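Local coordinates for protein putative alpha-galactosidase (Bacteroides fragilis, PDB 4NZJ) that probably hydrolyses terminal, non-reducing alpha-D-galactose residues of alpha-galactosides, as a member of glycoside hydrolase family 27, at residues Ala125-Gly130 / His175-Lys180; Gly154-Asp159 / Lys207-Trp212; Tyr401-Lys406 / Asn432-Leu437. All blocks are in the same frame, centred on the assembly; numbering follows the deposited sequence. Where two conformers were deposited one is given.

Interaction 1. Residues Ala125-Gly130 / His175-Lys180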
loop_
_atom_site.group_PDB
_atom_site.type_symbol
_atom_site.label_atom_id
_atom_site.label_comp_id
_atom_site.label_asym_id
_atom_site.label_seq_id
_atom_site.Cartn_x
_atom_site.Cartn_y
_atom_site.Cartn_z
ATOM N N ALA A 125 9.933 10.887 -10.453
ATOM C CA ALA A 125 8.571 11.364 -10.691
ATOM C C ALA A 125 7.723 11.310 -9.424
ATOM O O ALA A 125 6.903 12.193 -9.188
ATOM C CB ALA A 125 7.912 10.562 -11.801
HETATM N N MSE A 126 7.927 10.280 -8.609
HETATM C CA MSE A 126 7.179 10.136 -7.355
HETATM C C MSE A 126 7.551 11.221 -6.368
HETATM O O MSE A 126 6.728 11.628 -5.537
HETATM C CB MSE A 126 7.395 8.742 -6.775
HETATM C CG MSE A 126 6.597 7.736 -7.595
HETATM SE SE MSE A 126 7.053 5.872 -7.160
HETATM C CE MSE A 126 6.235 5.754 -5.378
ATOM N N ILE A 127 8.779 11.719 -6.450
ATOM C CA ILE A 127 9.183 12.868 -5.640
ATOM C C ILE A 127 8.453 14.130 -6.089
ATOM O O ILE A 127 7.909 14.870 -5.266
ATOM C CB ILE A 127 10.708 13.092 -5.696
ATOM C CG1 ILE A 127 11.431 11.914 -5.033
ATOM C CG2 ILE A 127 11.095 14.408 -5.020
ATOM C CD1 ILE A 127 12.929 11.947 -5.205
ATOM N N THR A 128 8.441 14.376 -7.394
ATOM C CA THR A 128 7.926 15.636 -7.919
ATOM C C THR A 128 6.413 15.659 -8.145
ATOM O O THR A 128 5.838 16.745 -8.259
ATOM C CB THR A 128 8.649 16.036 -9.221
ATOM O OG1 THR A 128 8.468 15.017 -10.208
ATOM C CG2 THR A 128 10.130 16.209 -8.961
ATOM N N ASN A 129 5.757 14.500 -8.200
ATOM C CA ASN A 129 4.308 14.486 -8.438
ATOM C C ASN A 129 3.458 14.500 -7.168
ATOM O O ASN A 129 2.239 14.582 -7.254
ATOM C CB ASN A 129 3.879 13.347 -9.384
ATOM C CG ASN A 129 3.969 11.963 -8.764
ATOM O OD1 ASN A 129 4.137 11.792 -7.556
ATOM N ND2 ASN A 129 3.851 10.948 -9.614
ATOM N N GLY A 130 4.104 14.425 -6.007
ATOM C CA GLY A 130 3.403 14.453 -4.733
ATOM C C GLY A 130 3.272 13.113 -4.040
ATOM O O GLY A 130 2.959 13.072 -2.845
ATOM N N HIS A 175 17.097 4.583 -1.612
ATOM C CA HIS A 175 17.262 4.822 -0.171
ATOM C C HIS A 175 17.682 6.255 0.143
ATOM O O HIS A 175 17.221 6.838 1.126
ATOM C CB HIS A 175 18.300 3.873 0.422
ATOM C CG HIS A 175 17.880 2.440 0.425
ATOM N ND1 HIS A 175 18.788 1.407 0.487
ATOM C CD2 HIS A 175 16.657 1.862 0.345
ATOM C CE1 HIS A 175 18.144 0.254 0.460
ATOM N NE2 HIS A 175 16.850 0.500 0.376
ATOM N N GLU A 176 18.537 6.819 -0.703
ATOM C CA GLU A 176 18.974 8.210 -0.559
ATOM C C GLU A 176 17.793 9.175 -0.613
ATOM O O GLU A 176 17.880 10.296 -0.117
ATOM C CB GLU A 176 19.978 8.574 -1.660
ATOM C CG GLU A 176 21.366 7.987 -1.462
ATOM C CD GLU A 176 22.193 7.996 -2.737
ATOM O OE1 GLU A 176 21.834 8.730 -3.685
ATOM O OE2 GLU A 176 23.205 7.265 -2.791
ATOM N N ARG A 177 16.697 8.733 -1.226
ATOM C CA ARG A 177 15.494 9.535 -1.406
ATOM C C ARG A 177 14.312 9.051 -0.554
ATOM O O ARG A 177 13.185 9.542 -0.692
ATOM C CB ARG A 177 15.133 9.548 -2.893
ATOM C CG ARG A 177 16.131 10.350 -3.709
ATOM C CD ARG A 177 16.158 9.961 -5.174
ATOM N NE ARG A 177 17.154 10.755 -5.888
ATOM C CZ ARG A 177 18.469 10.549 -5.850
ATOM N NH1 ARG A 177 18.994 9.540 -5.163
ATOM N NH2 ARG A 177 19.275 11.353 -6.530
ATOM N N GLY A 178 14.575 8.105 0.340
ATOM C CA GLY A 178 13.566 7.633 1.276
ATOM C C GLY A 178 12.632 6.569 0.730
ATOM O O GLY A 178 11.638 6.228 1.368
ATOM N N PHE A 179 12.946 6.028 -0.444
ATOM C CA PHE A 179 12.156 4.948 -1.015
ATOM C C PHE A 179 12.702 3.594 -0.593
ATOM O O PHE A 179 13.879 3.457 -0.256
ATOM C CB PHE A 179 12.154 5.013 -2.545
ATOM C CG PHE A 179 11.433 6.210 -3.112
ATOM C CD1 PHE A 179 10.060 6.330 -3.002
ATOM C CD2 PHE A 179 12.134 7.203 -3.781
ATOM C CE1 PHE A 179 9.396 7.427 -3.530
ATOM C CE2 PHE A 179 11.476 8.296 -4.314
ATOM C CZ PHE A 179 10.104 8.405 -4.191
ATOM N N LYS A 180 11.813 2.609 -0.645
ATOM C CA LYS A 180 12.135 1.215 -0.381
ATOM C C LYS A 180 12.062 0.433 -1.688
ATOM O O LYS A 180 11.206 0.713 -2.533
ATOM C CB LYS A 180 11.144 0.637 0.622
ATOM C CG LYS A 180 11.152 1.349 1.962
ATOM C CD LYS A 180 11.267 0.353 3.099
ATOM C CE LYS A 180 11.310 1.058 4.439
ATOM N NZ LYS A 180 12.059 2.338 4.342
#

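Interaction 2. Residues Gly154-Asp159 / Lys207-Trp212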
loop_
_atom_site.group_PDB
_atom_site.type_symbol
_atom_site.label_atom_id
_atom_site.label_comp_id
_atom_site.label_asym_id
_atom_site.label_seq_id
_atom_site.Cartn_x
_atom_site.Cartn_y
_atom_site.Cartn_z
ATOM N N GLY A 154 25.541 -20.824 -8.431
ATOM C CA GLY A 154 24.471 -21.056 -7.465
ATOM C C GLY A 154 23.616 -19.847 -7.171
ATOM O O GLY A 154 22.726 -19.917 -6.328
ATOM N N HIS A 155 23.873 -18.738 -7.870
ATOM C CA HIS A 155 23.158 -17.483 -7.631
ATOM C C HIS A 155 22.286 -17.078 -8.813
ATOM O O HIS A 155 22.620 -17.350 -9.968
ATOM C CB HIS A 155 24.161 -16.358 -7.366
ATOM C CG HIS A 155 24.953 -16.540 -6.113
ATOM N ND1 HIS A 155 24.667 -15.864 -4.949
ATOM C CD2 HIS A 155 26.016 -17.331 -5.838
ATOM C CE1 HIS A 155 25.519 -16.231 -4.008
ATOM N NE2 HIS A 155 26.349 -17.119 -4.524
ATOM N N LEU A 156 21.193 -16.391 -8.506
ATOM C CA LEU A 156 20.398 -15.715 -9.527
ATOM C C LEU A 156 21.314 -14.775 -10.295
ATOM O O LEU A 156 22.246 -14.197 -9.721
ATOM C CB LEU A 156 19.260 -14.930 -8.887
ATOM C CG LEU A 156 18.178 -15.775 -8.221
ATOM C CD1 LEU A 156 17.307 -14.891 -7.338
ATOM C CD2 LEU A 156 17.346 -16.524 -9.251
ATOM N N GLN A 157 21.074 -14.642 -11.594
ATOM C CA GLN A 157 21.869 -13.745 -12.427
ATOM C C GLN A 157 21.067 -12.503 -12.752
ATOM O O GLN A 157 20.021 -12.594 -13.370
ATOM C CB GLN A 157 22.265 -14.433 -13.724
ATOM C CG GLN A 157 23.097 -15.685 -13.544
ATOM C CD GLN A 157 23.524 -16.260 -14.876
ATOM O OE1 GLN A 157 24.556 -15.875 -15.422
ATOM N NE2 GLN A 157 22.727 -17.178 -15.415
ATOM N N ILE A 158 21.550 -11.344 -12.329
ATOM C CA ILE A 158 20.910 -10.083 -12.694
ATOM C C ILE A 158 21.064 -9.897 -14.202
ATOM O O ILE A 158 22.124 -10.160 -14.761
ATOM C CB ILE A 158 21.545 -8.884 -11.962
ATOM C CG1 ILE A 158 21.305 -8.988 -10.453
ATOM C CG2 ILE A 158 20.968 -7.575 -12.489
ATOM C CD1 ILE A 158 22.279 -8.179 -9.627
ATOM N N ASP A 159 19.992 -9.466 -14.862
ATOM C CA ASP A 159 20.076 -9.092 -16.270
ATOM C C ASP A 159 20.839 -7.768 -16.332
ATOM O O ASP A 159 20.269 -6.706 -16.047
ATOM C CB ASP A 159 18.675 -8.949 -16.870
ATOM C CG ASP A 159 18.694 -8.677 -18.358
ATOM O OD1 ASP A 159 19.695 -8.127 -18.875
ATOM O OD2 ASP A 159 17.692 -9.026 -19.020
ATOM N N LYS A 207 19.803 -13.862 1.037
ATOM C CA LYS A 207 21.057 -13.202 1.405
ATOM C C LYS A 207 21.510 -12.252 0.302
ATOM O O LYS A 207 22.016 -11.164 0.581
ATOM C CB LYS A 207 22.152 -14.224 1.722
ATOM C CG LYS A 207 21.949 -14.934 3.050
ATOM C CD LYS A 207 22.015 -13.957 4.214
ATOM C CE LYS A 207 21.679 -14.625 5.536
ATOM N NZ LYS A 207 22.309 -15.968 5.655
ATOM N N ASP A 208 21.316 -12.653 -0.955
ATOM C CA ASP A 208 21.648 -11.769 -2.071
ATOM C C ASP A 208 20.742 -10.538 -2.056
ATOM O O ASP A 208 21.227 -9.402 -2.170
ATOM C CB ASP A 208 21.534 -12.493 -3.418
ATOM C CG ASP A 208 22.739 -13.369 -3.730
ATOM O OD1 ASP A 208 23.789 -13.269 -3.053
ATOM O OD2 ASP A 208 22.648 -14.163 -4.690
ATOM N N PHE A 209 19.434 -10.754 -1.905
ATOM C CA PHE A 209 18.497 -9.633 -1.841
ATOM C C PHE A 209 18.908 -8.643 -0.755
ATOM O O PHE A 209 18.939 -7.429 -0.987
ATOM C CB PHE A 209 17.051 -10.101 -1.599
ATOM C CG PHE A 209 16.505 -11.017 -2.662
ATOM C CD1 PHE A 209 16.949 -10.950 -3.978
ATOM C CD2 PHE A 209 15.524 -11.948 -2.342
ATOM C CE1 PHE A 209 16.431 -11.798 -4.944
ATOM C CE2 PHE A 209 15.004 -12.792 -3.305
ATOM C CZ PHE A 209 15.463 -12.720 -4.606
ATOM N N ALA A 210 19.235 -9.159 0.428
ATOM C CA ALA A 210 19.642 -8.307 1.541
ATOM C C ALA A 210 20.936 -7.555 1.228
ATOM O O ALA A 210 21.051 -6.363 1.524
ATOM C CB ALA A 210 19.784 -9.122 2.816
ATOM N N SER A 211 21.899 -8.234 0.606
ATOM C CA SER A 211 23.161 -7.585 0.231
ATOM C C SER A 211 22.944 -6.438 -0.763
ATOM O O SER A 211 23.719 -5.470 -0.783
ATOM C CB SER A 211 24.171 -8.603 -0.321
ATOM O OG SER A 211 23.878 -8.969 -1.658
ATOM N N TRP A 212 21.897 -6.541 -1.579
ATOM C CA TRP A 212 21.575 -5.496 -2.547
ATOM C C TRP A 212 20.757 -4.357 -1.951
ATOM O O TRP A 212 20.559 -3.335 -2.608
ATOM C CB TRP A 212 20.812 -6.073 -3.733
ATOM C CG TRP A 212 21.525 -7.158 -4.450
ATOM C CD1 TRP A 212 22.869 -7.397 -4.464
ATOM C CD2 TRP A 212 20.930 -8.154 -5.283
ATOM N NE1 TRP A 212 23.147 -8.489 -5.249
ATOM C CE2 TRP A 212 21.969 -8.979 -5.757
ATOM C CE3 TRP A 212 19.611 -8.439 -5.664
ATOM C CZ2 TRP A 212 21.734 -10.065 -6.602
ATOM C CZ3 TRP A 212 19.378 -9.520 -6.499
ATOM C CH2 TRP A 212 20.432 -10.321 -6.958
HETATM O O HOH W 1 20.846 -15.700 -5.881
HETATM O O HOH W 2 22.738 -13.039 -7.256
#

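Interaction 3. Residues Tyr401-Lys406 / Asn432-Leu437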
loop_
_atom_site.group_PDB
_atom_site.type_symbol
_atom_site.label_atom_id
_atom_site.label_comp_id
_atom_site.label_asym_id
_atom_site.label_seq_id
_atom_site.Cartn_x
_atom_site.Cartn_y
_atom_site.Cartn_z
ATOM N N TYR A 401 -26.370 -0.573 -3.736
ATOM C CA TYR A 401 -25.283 0.064 -3.006
ATOM C C TYR A 401 -24.772 -0.744 -1.815
ATOM O O TYR A 401 -25.495 -1.575 -1.246
ATOM C CB TYR A 401 -25.694 1.478 -2.559
ATOM C CG TYR A 401 -26.801 1.540 -1.527
ATOM C CD1 TYR A 401 -26.526 1.391 -0.169
ATOM C CD2 TYR A 401 -28.116 1.789 -1.901
ATOM C CE1 TYR A 401 -27.529 1.460 0.778
ATOM C CE2 TYR A 401 -29.127 1.861 -0.957
ATOM C CZ TYR A 401 -28.828 1.695 0.377
ATOM O OH TYR A 401 -29.824 1.770 1.322
ATOM N N ASP A 402 -23.521 -0.472 -1.455
ATOM C CA ASP A 402 -22.890 -1.029 -0.275
ATOM C C ASP A 402 -22.755 0.054 0.787
ATOM O O ASP A 402 -22.576 1.237 0.463
ATOM C CB ASP A 402 -21.447 -1.451 -0.532
ATOM C CG ASP A 402 -21.295 -2.579 -1.519
ATOM O OD1 ASP A 402 -22.284 -3.268 -1.831
ATOM O OD2 ASP A 402 -20.132 -2.769 -1.946
ATOM N N ILE A 403 -22.788 -0.371 2.045
ATOM C CA ILE A 403 -22.331 0.442 3.168
ATOM C C ILE A 403 -21.158 -0.290 3.808
ATOM O O ILE A 403 -21.329 -1.404 4.304
ATOM C CB ILE A 403 -23.427 0.625 4.238
ATOM C CG1 ILE A 403 -24.656 1.313 3.643
ATOM C CG2 ILE A 403 -22.896 1.434 5.415
ATOM C CD1 ILE A 403 -24.369 2.674 3.056
ATOM N N TRP A 404 -19.977 0.324 3.772
ATOM C CA TRP A 404 -18.777 -0.232 4.389
ATOM C C TRP A 404 -18.447 0.590 5.624
ATOM O O TRP A 404 -18.597 1.809 5.611
ATOM C CB TRP A 404 -17.597 -0.171 3.430
ATOM C CG TRP A 404 -17.703 -1.025 2.213
ATOM C CD1 TRP A 404 -18.462 -0.788 1.105
ATOM C CD2 TRP A 404 -16.976 -2.229 1.951
ATOM N NE1 TRP A 404 -18.272 -1.787 0.177
ATOM C CE2 TRP A 404 -17.358 -2.679 0.669
ATOM C CE3 TRP A 404 -16.045 -2.975 2.680
ATOM C CZ2 TRP A 404 -16.844 -3.850 0.100
ATOM C CZ3 TRP A 404 -15.529 -4.139 2.111
ATOM C CH2 TRP A 404 -15.933 -4.561 0.835
ATOM N N VAL A 405 -17.976 -0.069 6.678
ATOM C CA VAL A 405 -17.744 0.590 7.961
ATOM C C VAL A 405 -16.382 0.195 8.515
ATOM O O VAL A 405 -16.080 -0.994 8.641
ATOM C CB VAL A 405 -18.831 0.212 8.979
ATOM C CG1 VAL A 405 -18.616 0.948 10.294
ATOM C CG2 VAL A 405 -20.206 0.518 8.411
ATOM N N LYS A 406 -15.576 1.200 8.851
ATOM C CA LYS A 406 -14.216 1.000 9.353
ATOM C C LYS A 406 -14.040 1.735 10.685
ATOM O O LYS A 406 -13.966 2.964 10.705
ATOM C CB LYS A 406 -13.207 1.531 8.328
ATOM C CG LYS A 406 -11.739 1.163 8.565
ATOM C CD LYS A 406 -10.849 2.037 7.690
ATOM C CE LYS A 406 -9.467 1.458 7.418
ATOM N NZ LYS A 406 -8.687 1.143 8.641
ATOM N N ASN A 432 -30.557 3.800 12.671
ATOM C CA ASN A 432 -30.792 2.365 12.483
ATOM C C ASN A 432 -30.047 1.724 11.308
ATOM O O ASN A 432 -30.170 0.520 11.091
ATOM C CB ASN A 432 -32.290 2.086 12.347
ATOM C CG ASN A 432 -33.057 2.387 13.617
ATOM O OD1 ASN A 432 -32.538 2.248 14.725
ATOM N ND2 ASN A 432 -34.301 2.793 13.463
ATOM N N THR A 433 -29.269 2.497 10.558
ATOM C CA THR A 433 -28.577 1.932 9.396
ATOM C C THR A 433 -27.511 0.922 9.819
ATOM O O THR A 433 -27.465 -0.200 9.302
ATOM C CB THR A 433 -27.934 3.028 8.529
ATOM O OG1 THR A 433 -28.932 3.991 8.177
ATOM C CG2 THR A 433 -27.334 2.424 7.255
ATOM N N ILE A 434 -26.661 1.348 10.752
ATOM C CA ILE A 434 -25.538 0.571 11.285
ATOM C C ILE A 434 -25.544 0.696 12.811
ATOM O O ILE A 434 -25.896 1.756 13.326
ATOM C CB ILE A 434 -24.186 1.142 10.800
ATOM C CG1 ILE A 434 -24.127 1.227 9.271
ATOM C CG2 ILE A 434 -23.026 0.308 11.321
ATOM C CD1 ILE A 434 -24.222 -0.115 8.582
ATOM N N ALA A 435 -25.108 -0.340 13.516
ATOM C CA ALA A 435 -25.052 -0.299 14.972
ATOM C C ALA A 435 -23.979 0.682 15.437
ATOM O O ALA A 435 -22.920 0.789 14.816
ATOM C CB ALA A 435 -24.777 -1.687 15.530
ATOM N N ASP A 436 -24.279 1.407 16.514
ATOM C CA ASP A 436 -23.304 2.268 17.197
ATOM C C ASP A 436 -22.714 3.348 16.294
ATOM O O ASP A 436 -21.507 3.589 16.312
ATOM C CB ASP A 436 -22.179 1.418 17.806
ATOM C CG ASP A 436 -22.703 0.328 18.723
ATOM O OD1 ASP A 436 -23.506 0.644 19.626
ATOM O OD2 ASP A 436 -22.306 -0.844 18.540
ATOM N N LEU A 437 -23.571 4.002 15.516
ATOM C CA LEU A 437 -23.142 5.086 14.641
ATOM C C LEU A 437 -23.531 6.425 15.261
ATOM O O LEU A 437 -24.713 6.721 15.420
ATOM C CB LEU A 437 -23.769 4.935 13.255
ATOM C CG LEU A 437 -23.140 5.777 12.141
ATOM C CD1 LEU A 437 -21.721 5.320 11.845
ATOM C CD2 LEU A 437 -23.998 5.723 10.889
#

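Interaction 1. Residues Ala125-Gly130 / His175-Lys180
Phe179 reaches from the turn after helix 166-176 to the last part of helix 116-128, where Met126 and Ile127 receive its ring. Followed outward, Met126 (deposited as selenomethionine) makes contact at both ends of its side chain. Its CB lies 3.8 Å from Phe179 CZ, oblique to the ring; SE stands 5.3 Å from the ring centroid, 38° off the normal, an oblique Met-aromatic contact; and CE, brought back by a bend at chi3 (71°), ends 4.0 Å from Phe179 CE1. Ile127 takes the neighbouring corner of the same ring, its CG1 lying near the ring plane at the edge, 3.7 Å from Phe179 CE2. One atom further, Ile127 CD1 touches the aliphatic part of Arg177, 3.8 Å from Arg177 CD, the two chains crossing at about a right angle. The polar end of Arg177 turns to its own helix: NH1 bonds to Tyr173 O. Gly178, with positive phi (83°), is the C-prime residue of a Schellman motif, its N bonding to His175 O. The turn that ends helix 166-176 packs against the last turn of helix 116-128, and Phe179 and Met126 touch Ile139 of strand 138-140 in the barrel wall, as in a TIM barrel.

Interaction 2. Residues Gly154-Asp159 / Lys207-Trp212
His155 and Asp208 join a long loop of the TIM barrel, between strand 138-140 and helix 166-176, to helix 202-212. The bond from His155 ND1 to Asp208 OD2 is 2.7 Å long and almost straight, at 176°. It uses the syn lone pair of the carboxylate and lies in the imidazole plane, and ring and carboxylate are nearly coplanar. Each residue has its CG anti to its own carbonyl carbon, and the two side chains meet at about a right angle. Two waters reach the same OD2: one accepts from Leu156 N and the other donates to Leu156 O, so this oxygen gathers three donors.

Next to this polar group, Leu156 CD1 rests 3.9 Å from Phe209 CZ, oblique to the ring. Ile158 has CG1 anti to its carbonyl carbon (chi1 -65°) and CD1 extended beyond it, which carries the methyl over a face of Trp212. CD1 lies 4.0 Å from the centroid of the six-membered ring and 26° off its normal, a CH-pi contact. Ile167 of helix 166-176 touches both Ile158 and Trp212. On the opposite face, Asp208 O sits 3.2 Å above the indole plane, while accepting bonds from Trp212 N and Ser211 OG.

Interaction 3. Residues Tyr401-Lys406 / Asn432-Leu437
Val405 and Ile434 bring the two backbones closest, with their CA atoms 8.5 Å apart, a spacing that only side chains bridge. Residues 401-406 are extended throughout and belong to strand 401-407, bonded through its backbone to strands 393-397 and 413-419 on its two sides. Residues 432-437 form an irregular loop: Thr433 has near-helical angles, Ile434 is extended, and Asp436 has positive phi. The CB atoms of Ile403 and Val405 both point to this loop, whereas that of the intervening Trp404 points away from it.

Ile434 enters between those two strand residues. Its CG1 is anti to the carbonyl carbon (chi1 -55°), and a further bend at chi2 (-63°) brings CD1, in the modelled conformers, to 3.8 Å from Ile403 CG2 and 4.1 Å from Val405 CG2. The other branch, Ile434 CG2, adds to the Val405 contact, also 4.1 Å from Val405 CG2; here the side chains run past each other in opposite directions. These contacts belong to the C-terminal beta-sandwich domain, where the loop between strands 425-430 and 441-444 packs over one side of the antiparallel sheet. Val427 and Leu429 touch Ile403 as well, and Ser395 meets both Val405 and Ile434. On the other side of the strand, Trp404 packs on Ala304 and Met354 from loops of the catalytic domain, and its indole NE1 donates to Asp402 OD2 at 3.0 Å.

Overall arrangement
From the N terminus the chain passes the Ig-like domain and enters the barrel, where residues 125-130 open interaction 1. Residues 154-159 then open interaction 2 before 175-180 close the first, and 207-212 close the second, so these two contacts cross. Interaction 1 joins helix 116-128 to the turn after helix 166-176, and interaction 2 joins the loop preceding helix 166-176 to helix 202-212; together they tie three successive helices through the turn and loop flanking the middle one. Their centres are about 24 Å apart. Interaction 3 follows in series, closing a 25-residue excursion within the C-terminal sandwich. Its centre lies about 37 Å and about 49 Å from those of interactions 1 and 2, across the chain's centre.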